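Local coordinates for protein porin (Acinetobacter baumannii AB307-0294, PDB 5DL7) that probably forms a channel across the outer membrane as a porin of the OprD family, a beta-barrel linked to antibiotic uptake and putatively to vanillate trafficking, at residues His266-Phe271 with Pro302-Phe307; Arg211-His216 with Gln225-Phe230. All blocks are in the same frame, centred on the assembly; numbering follows the deposited sequence.

Contact 1 (His266-Phe271 with Pro302-Phe307)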
loop_
_atom_site.group_PDB
_atom_site.type_symbol
_atom_site.label_atom_id
_atom_site.label_comp_id
_atom_site.label_asym_id
_atom_site.label_seq_id
_atom_site.Cartn_x
_atom_site.Cartn_y
_atom_site.Cartn_z
ATOM N N HIS A 266 -15.217 5.770 7.816
ATOM C CA HIS A 266 -14.344 6.561 6.977
ATOM C C HIS A 266 -14.828 6.492 5.504
ATOM O O HIS A 266 -15.037 5.358 5.019
ATOM C CB HIS A 266 -12.885 6.053 7.086
ATOM C CG HIS A 266 -11.927 7.054 6.516
ATOM N ND1 HIS A 266 -11.695 7.151 5.179
ATOM C CD2 HIS A 266 -11.213 8.070 7.117
ATOM C CE1 HIS A 266 -10.925 8.217 4.982
ATOM N NE2 HIS A 266 -10.644 8.786 6.139
ATOM N N ILE A 267 -15.029 7.659 4.908
ATOM C CA ILE A 267 -15.489 7.656 3.485
ATOM C C ILE A 267 -14.416 8.340 2.756
ATOM O O ILE A 267 -13.861 9.351 3.198
ATOM C CB ILE A 267 -16.890 8.348 3.436
ATOM C CG1 ILE A 267 -17.377 8.332 2.033
ATOM C CG2 ILE A 267 -16.694 9.774 3.801
ATOM C CD1 ILE A 267 -17.663 6.918 1.563
ATOM N N SER A 268 -14.083 7.840 1.558
ATOM C CA SER A 268 -13.138 8.501 0.659
ATOM C C SER A 268 -13.542 8.289 -0.778
ATOM O O SER A 268 -14.132 7.247 -1.120
ATOM C CB SER A 268 -11.732 8.070 0.948
ATOM O OG SER A 268 -11.449 6.686 0.828
ATOM N N GLY A 269 -13.273 9.303 -1.587
ATOM C CA GLY A 269 -13.638 9.165 -3.039
ATOM C C GLY A 269 -12.660 10.001 -3.842
ATOM O O GLY A 269 -12.223 11.099 -3.445
ATOM N N LEU A 270 -12.331 9.506 -4.982
ATOM C CA LEU A 270 -11.578 10.220 -6.001
ATOM C C LEU A 270 -12.370 10.142 -7.299
ATOM O O LEU A 270 -12.740 8.997 -7.744
ATOM C CB LEU A 270 -10.200 9.607 -6.208
ATOM C CG LEU A 270 -9.257 10.395 -7.160
ATOM C CD1 LEU A 270 -8.717 11.695 -6.577
ATOM C CD2 LEU A 270 -8.070 9.450 -7.462
ATOM N N PHE A 271 -12.637 11.276 -7.894
ATOM C CA PHE A 271 -13.460 11.368 -9.095
ATOM C C PHE A 271 -12.708 12.120 -10.167
ATOM O O PHE A 271 -12.192 13.220 -9.924
ATOM C CB PHE A 271 -14.757 12.060 -8.813
ATOM C CG PHE A 271 -15.510 11.464 -7.664
ATOM C CD1 PHE A 271 -16.284 10.348 -7.861
ATOM C CD2 PHE A 271 -15.345 11.955 -6.387
ATOM C CE1 PHE A 271 -16.968 9.760 -6.796
ATOM C CE2 PHE A 271 -16.048 11.350 -5.293
ATOM C CZ PHE A 271 -16.878 10.280 -5.534
ATOM N N PRO A 302 -5.636 2.235 4.015
ATOM C CA PRO A 302 -6.351 1.696 2.867
ATOM C C PRO A 302 -7.316 2.596 2.123
ATOM O O PRO A 302 -7.965 2.170 1.193
ATOM C CB PRO A 302 -7.054 0.455 3.422
ATOM C CG PRO A 302 -7.471 0.957 4.747
ATOM C CD PRO A 302 -6.192 1.665 5.271
ATOM N N VAL A 303 -7.331 3.859 2.506
ATOM C CA VAL A 303 -8.258 4.843 1.921
ATOM C C VAL A 303 -7.789 5.284 0.557
ATOM O O VAL A 303 -6.718 4.983 0.097
ATOM C CB VAL A 303 -8.358 6.036 2.923
ATOM C CG1 VAL A 303 -8.833 5.639 4.315
ATOM C CG2 VAL A 303 -7.083 6.816 2.974
ATOM N N VAL A 304 -8.679 6.002 -0.134
ATOM C CA VAL A 304 -8.403 6.230 -1.528
ATOM C C VAL A 304 -7.210 7.061 -1.811
ATOM O O VAL A 304 -6.567 6.923 -2.825
ATOM C CB VAL A 304 -9.679 6.744 -2.271
ATOM C CG1 VAL A 304 -9.922 8.124 -2.035
ATOM C CG2 VAL A 304 -9.413 6.792 -3.798
ATOM N N LEU A 305 -7.018 8.055 -1.000
ATOM C CA LEU A 305 -5.859 9.021 -1.208
ATOM C C LEU A 305 -4.648 8.397 -0.535
ATOM O O LEU A 305 -4.641 8.190 0.701
ATOM C CB LEU A 305 -6.201 10.461 -0.715
ATOM C CG LEU A 305 -7.461 11.044 -1.233
ATOM C CD1 LEU A 305 -7.595 12.462 -0.711
ATOM C CD2 LEU A 305 -7.364 11.033 -2.778
ATOM N N ASP A 306 -3.652 7.958 -1.275
ATOM C CA ASP A 306 -2.473 7.222 -0.731
ATOM C C ASP A 306 -1.212 8.092 -0.869
ATOM O O ASP A 306 -0.339 7.942 -1.684
ATOM C CB ASP A 306 -2.232 5.956 -1.530
ATOM C CG ASP A 306 -2.035 6.209 -3.052
ATOM O OD1 ASP A 306 -2.569 7.308 -3.754
ATOM O OD2 ASP A 306 -1.373 5.260 -3.698
ATOM N N PHE A 307 -1.132 9.119 -0.033
ATOM C CA PHE A 307 0.004 10.116 -0.069
ATOM C C PHE A 307 1.272 9.663 0.649
ATOM O O PHE A 307 1.157 8.708 1.511
ATOM C CB PHE A 307 -0.549 11.393 0.559
ATOM C CG PHE A 307 -1.242 12.300 -0.474
ATOM C CD1 PHE A 307 -2.435 11.935 -1.062
ATOM C CD2 PHE A 307 -0.678 13.459 -0.893
ATOM C CE1 PHE A 307 -3.096 12.795 -1.963
ATOM C CE2 PHE A 307 -1.290 14.297 -1.853
ATOM C CZ PHE A 307 -2.500 13.945 -2.402
#
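The His266 imidazole carries Val303 over one face. Methyl CG1 of Val303 sits 3.4 Å from both ND1 and CE1 of His266, and the two side chains cross at about a right angle. This is a wall strand of an OprD-type beta-barrel meeting a long loop, between strands 278-288 and 318-327, that folds against the barrel wall. Met285 and Ser287 of strand 278-288 and Leu293 of a loop also touch the histidine. His266, Ser268 and Leu270 all point toward the loop, and with His266 CG anti to its backbone N (chi1 -166°) the ring reaches Val303. The loop is held by one cross-contact hydrogen bond. Val304 N donates to Ser268 OG at 3.0 Å, with an N-H...O angle of 163°. A serine side chain thus takes up a loop amide. Ser268 and Val304 are packed tightly beside this bond, with CB of Ser268 3.5 Å from CG1 of Val304. The other methyl, CG2 of Val304, rests on Leu270 CB at 3.8 Å. Asp306, further along the loop, forms a salt bridge with Arg346. The apolar row finishes at the leucines, where Leu270 CD1 meets Leu305 CD2 at 4.1 Å.

Contact 2 (Arg211-His216 with Gln225-Phe230)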
loop_
_atom_site.group_PDB
_atom_site.type_symbol
_atom_site.label_atom_id
_atom_site.label_comp_id
_atom_site.label_asym_id
_atom_site.label_seq_id
_atom_site.Cartn_x
_atom_site.Cartn_y
_atom_site.Cartn_z
ATOM N N ARG A 211 -16.848 -1.875 -10.716
ATOM C CA ARG A 211 -16.579 -3.029 -9.851
ATOM C C ARG A 211 -17.181 -2.633 -8.540
ATOM O O ARG A 211 -16.858 -1.525 -8.011
ATOM C CB ARG A 211 -15.109 -3.274 -9.769
ATOM C CG ARG A 211 -14.675 -4.322 -8.741
ATOM C CD ARG A 211 -13.155 -4.596 -8.749
ATOM N NE ARG A 211 -12.406 -3.457 -8.182
ATOM C CZ ARG A 211 -11.198 -3.531 -7.604
ATOM N NH1 ARG A 211 -10.510 -4.669 -7.774
ATOM N NH2 ARG A 211 -10.580 -2.437 -7.142
ATOM N N LEU A 212 -17.846 -3.544 -7.854
ATOM C CA LEU A 212 -18.475 -3.304 -6.498
ATOM C C LEU A 212 -17.850 -4.331 -5.550
ATOM O O LEU A 212 -17.650 -5.468 -5.947
ATOM C CB LEU A 212 -19.967 -3.597 -6.547
ATOM C CG LEU A 212 -20.779 -2.896 -7.566
ATOM C CD1 LEU A 212 -22.278 -3.230 -7.399
ATOM C CD2 LEU A 212 -20.603 -1.422 -7.739
ATOM N N ARG A 213 -17.428 -3.975 -4.311
ATOM C CA ARG A 213 -16.697 -4.797 -3.436
ATOM C C ARG A 213 -17.313 -4.614 -2.018
ATOM O O ARG A 213 -17.729 -3.509 -1.595
ATOM C CB ARG A 213 -15.266 -4.399 -3.379
ATOM C CG ARG A 213 -14.571 -4.515 -4.758
ATOM C CD ARG A 213 -13.095 -4.386 -4.632
ATOM N NE ARG A 213 -12.810 -2.982 -4.307
ATOM C CZ ARG A 213 -11.624 -2.508 -3.823
ATOM N NH1 ARG A 213 -10.646 -3.350 -3.583
ATOM N NH2 ARG A 213 -11.340 -1.185 -3.647
ATOM N N ALA A 214 -17.246 -5.725 -1.272
ATOM C CA ALA A 214 -17.761 -5.773 0.119
ATOM C C ALA A 214 -16.894 -6.817 0.822
ATOM O O ALA A 214 -16.783 -7.925 0.394
ATOM C CB ALA A 214 -19.220 -6.084 0.209
ATOM N N TYR A 215 -16.413 -6.440 2.013
ATOM C CA TYR A 215 -15.655 -7.390 2.820
ATOM C C TYR A 215 -15.940 -7.115 4.309
ATOM O O TYR A 215 -16.245 -5.993 4.743
ATOM C CB TYR A 215 -14.114 -7.237 2.649
ATOM C CG TYR A 215 -13.656 -7.546 1.245
ATOM C CD1 TYR A 215 -13.410 -8.814 0.834
ATOM C CD2 TYR A 215 -13.547 -6.449 0.376
ATOM C CE1 TYR A 215 -13.146 -9.089 -0.535
ATOM C CE2 TYR A 215 -13.238 -6.715 -0.977
ATOM C CZ TYR A 215 -13.071 -7.983 -1.370
ATOM O OH TYR A 215 -12.755 -8.162 -2.712
ATOM N N HIS A 216 -15.813 -8.150 5.077
ATOM C CA HIS A 216 -15.819 -8.140 6.543
ATOM C C HIS A 216 -14.477 -8.713 7.077
ATOM O O HIS A 216 -13.961 -9.634 6.516
ATOM C CB HIS A 216 -17.017 -8.955 7.154
ATOM C CG HIS A 216 -16.863 -9.238 8.626
ATOM N ND1 HIS A 216 -17.089 -8.278 9.587
ATOM C CD2 HIS A 216 -16.389 -10.320 9.277
ATOM C CE1 HIS A 216 -16.797 -8.775 10.770
ATOM N NE2 HIS A 216 -16.453 -10.025 10.635
ATOM N N GLN A 225 -14.082 -4.866 11.201
ATOM C CA GLN A 225 -14.110 -3.858 10.166
ATOM C C GLN A 225 -14.934 -4.352 8.931
ATOM O O GLN A 225 -14.709 -5.491 8.566
ATOM C CB GLN A 225 -12.740 -3.400 9.809
ATOM C CG GLN A 225 -12.631 -2.348 8.741
ATOM C CD GLN A 225 -11.163 -1.965 8.565
ATOM O OE1 GLN A 225 -10.421 -2.582 7.810
ATOM N NE2 GLN A 225 -10.757 -0.912 9.320
ATOM N N GLN A 226 -15.851 -3.505 8.486
ATOM C CA GLN A 226 -16.448 -3.793 7.163
ATOM C C GLN A 226 -16.080 -2.779 6.125
ATOM O O GLN A 226 -15.726 -1.568 6.460
ATOM C CB GLN A 226 -17.933 -3.724 7.323
ATOM C CG GLN A 226 -18.571 -4.807 8.175
ATOM C CD GLN A 226 -18.431 -4.515 9.686
ATOM O OE1 GLN A 226 -18.621 -3.385 10.136
ATOM N NE2 GLN A 226 -18.002 -5.509 10.383
ATOM N N PHE A 227 -16.022 -3.176 4.898
ATOM C CA PHE A 227 -15.700 -2.298 3.766
ATOM C C PHE A 227 -16.825 -2.420 2.745
ATOM O O PHE A 227 -17.215 -3.562 2.407
ATOM C CB PHE A 227 -14.419 -2.801 3.067
ATOM C CG PHE A 227 -14.083 -2.071 1.767
ATOM C CD1 PHE A 227 -13.476 -0.829 1.853
ATOM C CD2 PHE A 227 -14.536 -2.571 0.592
ATOM C CE1 PHE A 227 -13.180 -0.165 0.684
ATOM C CE2 PHE A 227 -14.217 -1.897 -0.625
ATOM C CZ PHE A 227 -13.591 -0.696 -0.545
ATOM N N LEU A 228 -17.203 -1.299 2.175
ATOM C CA LEU A 228 -18.018 -1.306 0.956
ATOM C C LEU A 228 -17.358 -0.334 -0.008
ATOM O O LEU A 228 -16.892 0.733 0.444
ATOM C CB LEU A 228 -19.418 -0.723 1.218
ATOM C CG LEU A 228 -20.255 -1.613 2.142
ATOM C CD1 LEU A 228 -21.579 -0.777 2.363
ATOM C CD2 LEU A 228 -20.604 -2.924 1.452
ATOM N N GLY A 229 -17.355 -0.648 -1.266
ATOM C CA GLY A 229 -16.682 0.291 -2.233
ATOM C C GLY A 229 -17.095 0.029 -3.646
ATOM O O GLY A 229 -17.598 -1.059 -3.979
ATOM N N PHE A 230 -16.823 1.010 -4.513
ATOM C CA PHE A 230 -16.957 0.764 -5.942
ATOM C C PHE A 230 -15.890 1.569 -6.639
ATOM O O PHE A 230 -15.381 2.546 -6.125
ATOM C CB PHE A 230 -18.325 1.092 -6.434
ATOM C CG PHE A 230 -18.719 2.533 -6.402
ATOM C CD1 PHE A 230 -18.339 3.397 -7.432
ATOM C CD2 PHE A 230 -19.423 3.055 -5.391
ATOM C CE1 PHE A 230 -18.660 4.736 -7.383
ATOM C CE2 PHE A 230 -19.790 4.417 -5.345
ATOM C CZ PHE A 230 -19.446 5.255 -6.378
#
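Arg213 pairs with Gly229 and Tyr215 with Phe227 in this antiparallel beta hairpin of the barrel wall. Both are hydrogen-bonded pairs, and each is closed by two N-H...O bonds, the shortest being Phe227 N to Tyr215 O at 2.8 Å. CA-H...O contacts fill in between, such as Ala214 CA to Phe227 O at 3.2 Å. One polar side-chain bond joins the strands. Gln226 NE2 donates to His216 ND1 at 3.0 Å, lying in the imidazole plane, with amide and ring 6° apart. A bend at chi2 (80°) places Gln226 CD at the ring edge. The far ends are held too: Gln226 OE1 bonds Asn250, and His216 NE2 bonds Tyr199 OH. On the other face the Arg213 guanidinium is layered. Arg211 NH2, whose NE bonds Asn231 OD1, lies over the centre of one side. Phe227 CE2 lies over the opposite side, 3.8 Å above the plane and toward the rim. The two planes are 71° apart. Tyr215 CD2 meets Phe227 CD2 on this face at 4.0 Å. Leu212 CD2 on Phe230 CB and Ala214 CB on Leu228 CD2 share the His216 face. The donation from Gln226 is consistent with an unprotonated His216 ND1, and so probably with the proton on NE2.

Overall arrangement
From the N terminus, contact 2 comes first. It closes the short hairpin of strands 210-219 and 223-235, a local link between neighbours in the barrel wall. The chain then runs through strand 240-253 to strand 263-275, where contact 1 opens. Contact 1 spans strand 278-288 and closes on the following loop, 31 residues on. The two are in series and neither nest nor cross. Contact 2 joins strand to strand, whereas contact 1 ties a loop to the wall. Their centres are 13 Å apart and their nearest atoms about 5 Å, without touching. Strand 240-253 lies between them: Arg247 and Phe249 have partners in both.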